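Local coordinates for protein uricase (Bacillus fastidiosus, PDB 4R8X) that catalyses the oxidation of urate by molecular oxygen, the first step on the route from urate to (S)-allantoin in purine breakdown, at residues Arg3-Gly8 against Thr56-Gly61; Ile121-Gly124 against Val129-Ser132; Gln211-Ala214 against Ala220-Val223. One frame throughout, in Å; residues are numbered along the deposited sequence.

Interaction 1 (Arg3-Gly8 against Thr56-Gly61)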
# COMPACT_ATOMS: atom_id res chain seq x y z
N ARG D 3 -21.92 8.59 25.17
CA ARG D 3 -21.91 7.63 24.07
C ARG D 3 -21.12 8.16 22.87
O ARG D 3 -21.15 9.35 22.59
CB ARG D 3 -23.36 7.37 23.64
CG ARG D 3 -23.56 6.32 22.60
CD ARG D 3 -24.92 6.49 21.94
NE ARG D 3 -26.06 6.32 22.86
CZ ARG D 3 -26.51 5.14 23.29
NH1 ARG D 3 -25.92 4.01 22.93
NH2 ARG D 3 -27.56 5.09 24.09
N THR D 4 -20.42 7.27 22.17
CA THR D 4 -19.83 7.63 20.88
C THR D 4 -20.95 7.62 19.85
O THR D 4 -21.73 6.67 19.79
CB THR D 4 -18.76 6.62 20.44
OG1 THR D 4 -17.74 6.53 21.44
CG2 THR D 4 -18.13 7.09 19.12
N MET D 5 -21.07 8.69 19.07
CA MET D 5 -22.13 8.74 18.06
C MET D 5 -21.85 9.80 17.01
O MET D 5 -21.93 11.00 17.29
CB MET D 5 -23.51 8.95 18.69
CG MET D 5 -24.62 9.09 17.66
SD MET D 5 -26.29 8.97 18.34
CE MET D 5 -26.39 10.45 19.34
N PHE D 6 -21.52 9.36 15.80
CA PHE D 6 -21.31 10.27 14.68
C PHE D 6 -21.46 9.50 13.37
O PHE D 6 -21.43 8.27 13.36
CB PHE D 6 -19.94 10.96 14.74
CG PHE D 6 -18.77 10.02 14.80
CD1 PHE D 6 -18.26 9.44 13.65
CD2 PHE D 6 -18.18 9.70 16.01
CE1 PHE D 6 -17.17 8.57 13.70
CE2 PHE D 6 -17.11 8.84 16.07
CZ PHE D 6 -16.60 8.27 14.91
N TYR D 7 -21.63 10.21 12.27
CA TYR D 7 -21.62 9.55 10.97
C TYR D 7 -21.24 10.59 9.92
O TYR D 7 -21.35 11.79 10.16
CB TYR D 7 -22.97 8.88 10.67
CG TYR D 7 -24.00 9.82 10.11
CD1 TYR D 7 -24.51 10.86 10.88
CD2 TYR D 7 -24.46 9.67 8.81
CE1 TYR D 7 -25.46 11.72 10.37
CE2 TYR D 7 -25.41 10.51 8.30
CZ TYR D 7 -25.89 11.54 9.08
OH TYR D 7 -26.83 12.40 8.56
N GLY D 8 -20.79 10.13 8.76
CA GLY D 8 -20.37 11.07 7.75
C GLY D 8 -19.88 10.45 6.46
O GLY D 8 -20.26 9.33 6.12
N THR D 56 -31.98 8.10 17.26
CA THR D 56 -32.94 7.13 16.75
C THR D 56 -32.61 6.60 15.35
O THR D 56 -33.18 5.59 14.92
CB THR D 56 -34.38 7.67 16.79
OG1 THR D 56 -34.44 8.87 16.02
CG2 THR D 56 -34.81 7.96 18.24
N SER D 57 -31.69 7.26 14.64
CA SER D 57 -31.23 6.72 13.37
C SER D 57 -30.51 5.40 13.63
O SER D 57 -30.53 4.50 12.79
CB SER D 57 -30.35 7.73 12.60
OG SER D 57 -29.04 7.87 13.16
N PHE D 58 -29.90 5.29 14.80
CA PHE D 58 -29.24 4.04 15.22
C PHE D 58 -30.21 3.11 15.94
O PHE D 58 -30.34 1.94 15.62
CB PHE D 58 -28.06 4.32 16.15
CG PHE D 58 -26.93 5.05 15.48
CD1 PHE D 58 -26.92 6.43 15.42
CD2 PHE D 58 -25.87 4.35 14.92
CE1 PHE D 58 -25.89 7.11 14.81
CE2 PHE D 58 -24.84 5.02 14.30
CZ PHE D 58 -24.84 6.40 14.25
N THR D 59 -30.93 3.65 16.93
CA THR D 59 -31.71 2.79 17.80
C THR D 59 -33.01 2.33 17.17
O THR D 59 -33.55 1.30 17.56
CB THR D 59 -32.02 3.47 19.14
OG1 THR D 59 -32.73 4.69 18.89
CG2 THR D 59 -30.74 3.77 19.90
N GLU D 60 -33.51 3.07 16.18
CA GLU D 60 -34.80 2.74 15.58
C GLU D 60 -34.74 2.60 14.05
O GLU D 60 -35.75 2.28 13.41
CB GLU D 60 -35.86 3.78 15.98
CG GLU D 60 -36.09 3.84 17.50
CD GLU D 60 -37.06 4.93 17.92
OE1 GLU D 60 -37.66 5.57 17.03
OE2 GLU D 60 -37.22 5.14 19.14
N GLY D 61 -33.58 2.86 13.47
CA GLY D 61 -33.44 2.83 12.02
C GLY D 61 -34.25 3.94 11.38
O GLY D 61 -34.68 3.84 10.23
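Met-5 and Phe-58 make a Met-aromatic contact where the first strand of the subunit, 5-17, faces the short helix 55-59. Two atoms of the methionine do the touching: CG lies 3.7 Å from Phe-58 CE1, and SD stands 3.9 Å from CD1 of the same ring. The sulfur is 4.8 Å from the ring centroid and 52° off the ring normal, an oblique approach. With CG of Met-5 anti to the backbone N (chi1 177°) and chi2 extended, the thioether reaches out from the strand before bending at chi3. At the ring edge, near its plane, Phe-58 CZ meets Phe-6 O at 4.0 Å.

No hydrogen bond joins the segments, and even the nearest CA atoms, those of Met-5 and Phe-58, are 9.0 Å apart; side chains therefore bridge the gap.

Residues 5-8 pair with an antiparallel strand of the second subunit, so the sheet runs on across the interface. Phe-301 of that subunit stacks on Phe-58, which also packs on its Gln-245, a residue predicted to bind urate. Cutting this ring back to an alanine is likely to leave the Met-5 thioether without its aromatic neighbour and Phe-301 of the second subunit without its stacking partner. The helix that carries Phe-58 ends with Glu-60 N bonded to Thr-56 O at 2.8 Å.

Interaction 2 (Ile121-Gly124 against Val129-Ser132); sequences IQVG and VVTS
Val-130 O accepts a hydrogen bond from Val-123 N at 2.8 Å, and Gln-122 CA sends a CA-H...O contact to the same oxygen. The N-H...O angle of 171° makes the amide bond nearly straight. This carbonyl sits in an antiparallel beta hairpin that folds the end of strand 108-125 back onto strand 130-132. Val-123 and Val-130 form its hydrogen-bonded pair, closed in return by Val-130 N to Val-123 O, where the donor is tilted from the carbonyl plane. Non-hydrogen-bonded pairs flank it, Gln-122 with Thr-131 and Gly-124 with Val-129. The short strand axes make an angle of 113°, so the two short strands diverge from a straight antiparallel course, consistent with a strong twist or bend, and the chain turns a corner at Val-129.

One face carries Gln-122, Val-129 and Thr-131. The glutamine folds back at chi2, which brings its amide across to the threonine; NE2 then donates to Thr-131 OG1 at 2.8 Å, with the acceptor 13° from the amide plane. Its CB rests against Val-129 CG1 at 3.8 Å. Val-123 CG2 packs 3.8 Å from Ser-132 CB.

The third subunit reaches this hairpin: its His-237 ND1 bonds to Ser-132 OG, and its Ser-234 OG to Gly-124 N. Beyond Ser-132 N, which donates to Ile-121 O, a water extends the pairing, accepting from Ile-121 N and donating to Ser-132 O, each at 2.8 Å.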
# COMPACT_ATOMS: atom_id res chain seq x y z
N ILE D 121 6.65 22.88 -11.30
CA ILE D 121 7.74 22.24 -12.03
C ILE D 121 8.36 23.17 -13.07
O ILE D 121 7.76 24.16 -13.48
CB ILE D 121 7.27 20.96 -12.73
CG1 ILE D 121 6.26 21.29 -13.83
CG2 ILE D 121 6.66 19.99 -11.71
CD1 ILE D 121 6.08 20.17 -14.83
N GLN D 122 9.59 22.85 -13.48
CA GLN D 122 10.33 23.62 -14.46
C GLN D 122 10.13 23.03 -15.86
O GLN D 122 10.25 21.82 -16.04
CB GLN D 122 11.81 23.63 -14.10
CG GLN D 122 12.11 24.28 -12.75
CD GLN D 122 11.67 25.73 -12.70
OE1 GLN D 122 12.20 26.58 -13.41
NE2 GLN D 122 10.70 26.02 -11.85
N VAL D 123 9.83 23.89 -16.83
CA VAL D 123 9.69 23.48 -18.21
C VAL D 123 10.53 24.38 -19.13
O VAL D 123 10.68 25.58 -18.88
CB VAL D 123 8.22 23.50 -18.70
CG1 VAL D 123 7.41 22.40 -18.03
CG2 VAL D 123 7.58 24.88 -18.49
N GLY D 124 11.08 23.78 -20.18
CA GLY D 124 11.78 24.52 -21.20
C GLY D 124 10.78 25.15 -22.15
O GLY D 124 9.84 24.50 -22.59
N VAL D 129 14.15 28.03 -19.42
CA VAL D 129 13.54 27.15 -18.44
C VAL D 129 12.85 27.98 -17.35
O VAL D 129 13.48 28.79 -16.67
CB VAL D 129 14.58 26.20 -17.84
CG1 VAL D 129 13.94 25.34 -16.76
CG2 VAL D 129 15.17 25.33 -18.93
N VAL D 130 11.54 27.78 -17.22
CA VAL D 130 10.74 28.56 -16.29
C VAL D 130 9.74 27.67 -15.56
O VAL D 130 9.54 26.50 -15.91
CB VAL D 130 9.95 29.68 -17.01
CG1 VAL D 130 10.89 30.64 -17.74
CG2 VAL D 130 8.93 29.08 -17.97
N THR D 131 9.12 28.22 -14.54
CA THR D 131 8.09 27.51 -13.82
C THR D 131 6.82 27.49 -14.65
O THR D 131 6.36 28.53 -15.11
CB THR D 131 7.78 28.19 -12.48
OG1 THR D 131 8.98 28.28 -11.71
CG2 THR D 131 6.76 27.38 -11.71
N SER D 132 6.24 26.31 -14.85
CA SER D 132 5.00 26.22 -15.60
C SER D 132 3.82 26.78 -14.81
O SER D 132 3.72 26.56 -13.62
CB SER D 132 4.68 24.77 -15.97
OG SER D 132 3.48 24.71 -16.72
O HOH W 1 4.41 24.12 -12.43

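Interaction 3 (Gln211-Ala214 against Ala220-Val223)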
# COMPACT_ATOMS: atom_id res chain seq x y z
N GLN D 211 -7.46 31.69 17.15
CA GLN D 211 -7.82 30.71 16.13
C GLN D 211 -8.22 31.33 14.80
O GLN D 211 -8.01 30.73 13.76
CB GLN D 211 -8.90 29.77 16.66
CG GLN D 211 -8.40 28.83 17.75
CD GLN D 211 -9.50 27.98 18.36
OE1 GLN D 211 -10.66 28.39 18.42
NE2 GLN D 211 -9.14 26.79 18.83
N ASP D 212 -8.79 32.52 14.82
CA ASP D 212 -9.14 33.20 13.58
C ASP D 212 -7.93 33.48 12.68
O ASP D 212 -8.09 33.67 11.48
CB ASP D 212 -9.91 34.50 13.85
CG ASP D 212 -11.32 34.24 14.35
OD1 ASP D 212 -11.78 33.08 14.31
OD2 ASP D 212 -11.97 35.22 14.78
N ASP D 213 -6.73 33.50 13.25
CA ASP D 213 -5.52 33.67 12.44
C ASP D 213 -5.40 32.60 11.33
O ASP D 213 -4.86 32.87 10.26
CB ASP D 213 -4.26 33.64 13.30
CG ASP D 213 -4.07 34.90 14.14
OD1 ASP D 213 -4.84 35.87 13.99
OD2 ASP D 213 -3.12 34.91 14.94
N ALA D 214 -5.91 31.41 11.62
CA ALA D 214 -5.85 30.29 10.69
C ALA D 214 -6.70 30.50 9.44
O ALA D 214 -6.51 29.80 8.45
CB ALA D 214 -6.26 29.01 11.39
N ALA D 220 -0.31 37.85 7.23
CA ALA D 220 0.88 38.10 8.04
C ALA D 220 0.85 37.26 9.32
O ALA D 220 1.89 36.96 9.89
CB ALA D 220 0.99 39.56 8.37
N ASN D 221 -0.36 36.89 9.75
CA ASN D 221 -0.54 36.08 10.95
C ASN D 221 -0.84 34.62 10.67
O ASN D 221 -1.07 33.85 11.60
CB ASN D 221 -1.66 36.64 11.81
CG ASN D 221 -1.38 38.05 12.25
OD1 ASN D 221 -0.23 38.45 12.41
ND2 ASN D 221 -2.44 38.82 12.46
N TYR D 222 -0.86 34.24 9.39
CA TYR D 222 -1.10 32.85 8.99
C TYR D 222 0.22 32.10 8.89
O TYR D 222 1.15 32.57 8.24
CB TYR D 222 -1.83 32.76 7.65
CG TYR D 222 -2.11 31.31 7.28
CD1 TYR D 222 -3.12 30.61 7.92
CD2 TYR D 222 -1.34 30.64 6.32
CE1 TYR D 222 -3.39 29.29 7.63
CE2 TYR D 222 -1.60 29.30 6.02
CZ TYR D 222 -2.62 28.63 6.69
OH TYR D 222 -2.89 27.32 6.39
N VAL D 223 0.27 30.94 9.53
CA VAL D 223 1.47 30.11 9.47
C VAL D 223 1.29 29.05 8.39
O VAL D 223 0.51 28.12 8.54
CB VAL D 223 1.75 29.45 10.83
CG1 VAL D 223 3.04 28.63 10.77
CG2 VAL D 223 1.85 30.50 11.92
O HOH W 2 -5.26 37.57 11.86
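Asn-221 meets Asp-213 within the loop connection between strand 198-208 and helix 225-238, where two 3-10 turns are brought together; the first has one backbone bond of its own, from Ala-214 N to Gln-211 O. Asn-221 CB lies 3.8 Å from Asp-213 CG, and the two side chains cross with carboxylate and amide planes 37° apart. No direct hydrogen bond joins them, since Asn-221 ND2 and Asp-213 OD1 are 4.1 Å apart. A water closes the gap instead: it donates to Asp-213 OD1 at 2.8 Å and accepts from Asn-221 ND2 at 3.1 Å. The same OD1 also accepts from Asn-210 ND2, so two donors hold the aspartate oxygen and limit the carboxylate's freedom to turn. The backbone of Asn-221 takes part too, its O lying 3.6 Å from Asp-213 CB.

Tyr-222 follows, its CA 5.7 Å from that of Ala-214, the nearest such pair between the segments. A chi1 of -178° swings the ring away from its own backbone N and lays it beside the first turn, where CD1 and CE1 meet two successive backbone carbonyls. Asp-213 O sits at the ring edge, near the ring plane, 3.7 Å from CD1. The phenol OH is hydrogen-bonded to Glu-89, and the Tyr-222 side chain also touches Tyr-208 of strand 198-208, tying the loop to the body of the subunit. Ala-214 O, which accepts from Thr-87 OG1, approaches Tyr-222 CE1 obliquely, at 3.3 Å.

In the fold
The three contacts follow one another along the chain without interleaving. Interactions 1 and 2 both reach the large antiparallel sheet, through strands 5-17 and 108-125, yet their centres are 52 Å apart. Interaction 3 lies in the later uricase-family region of the chain, between strand 198-208 of that sheet and helix 225-238; its centre is 35 Å from that of interaction 1 and 31 Å from that of interaction 2. No two contacts touch. Interaction 1 meets the second subunit and interaction 2 the third, whereas interaction 3 has no other chain against its segments. Interactions 1 and 2 thus lie at interfaces with different subunits of the tetramer, while interaction 3 lies within a loop connection of a single subunit.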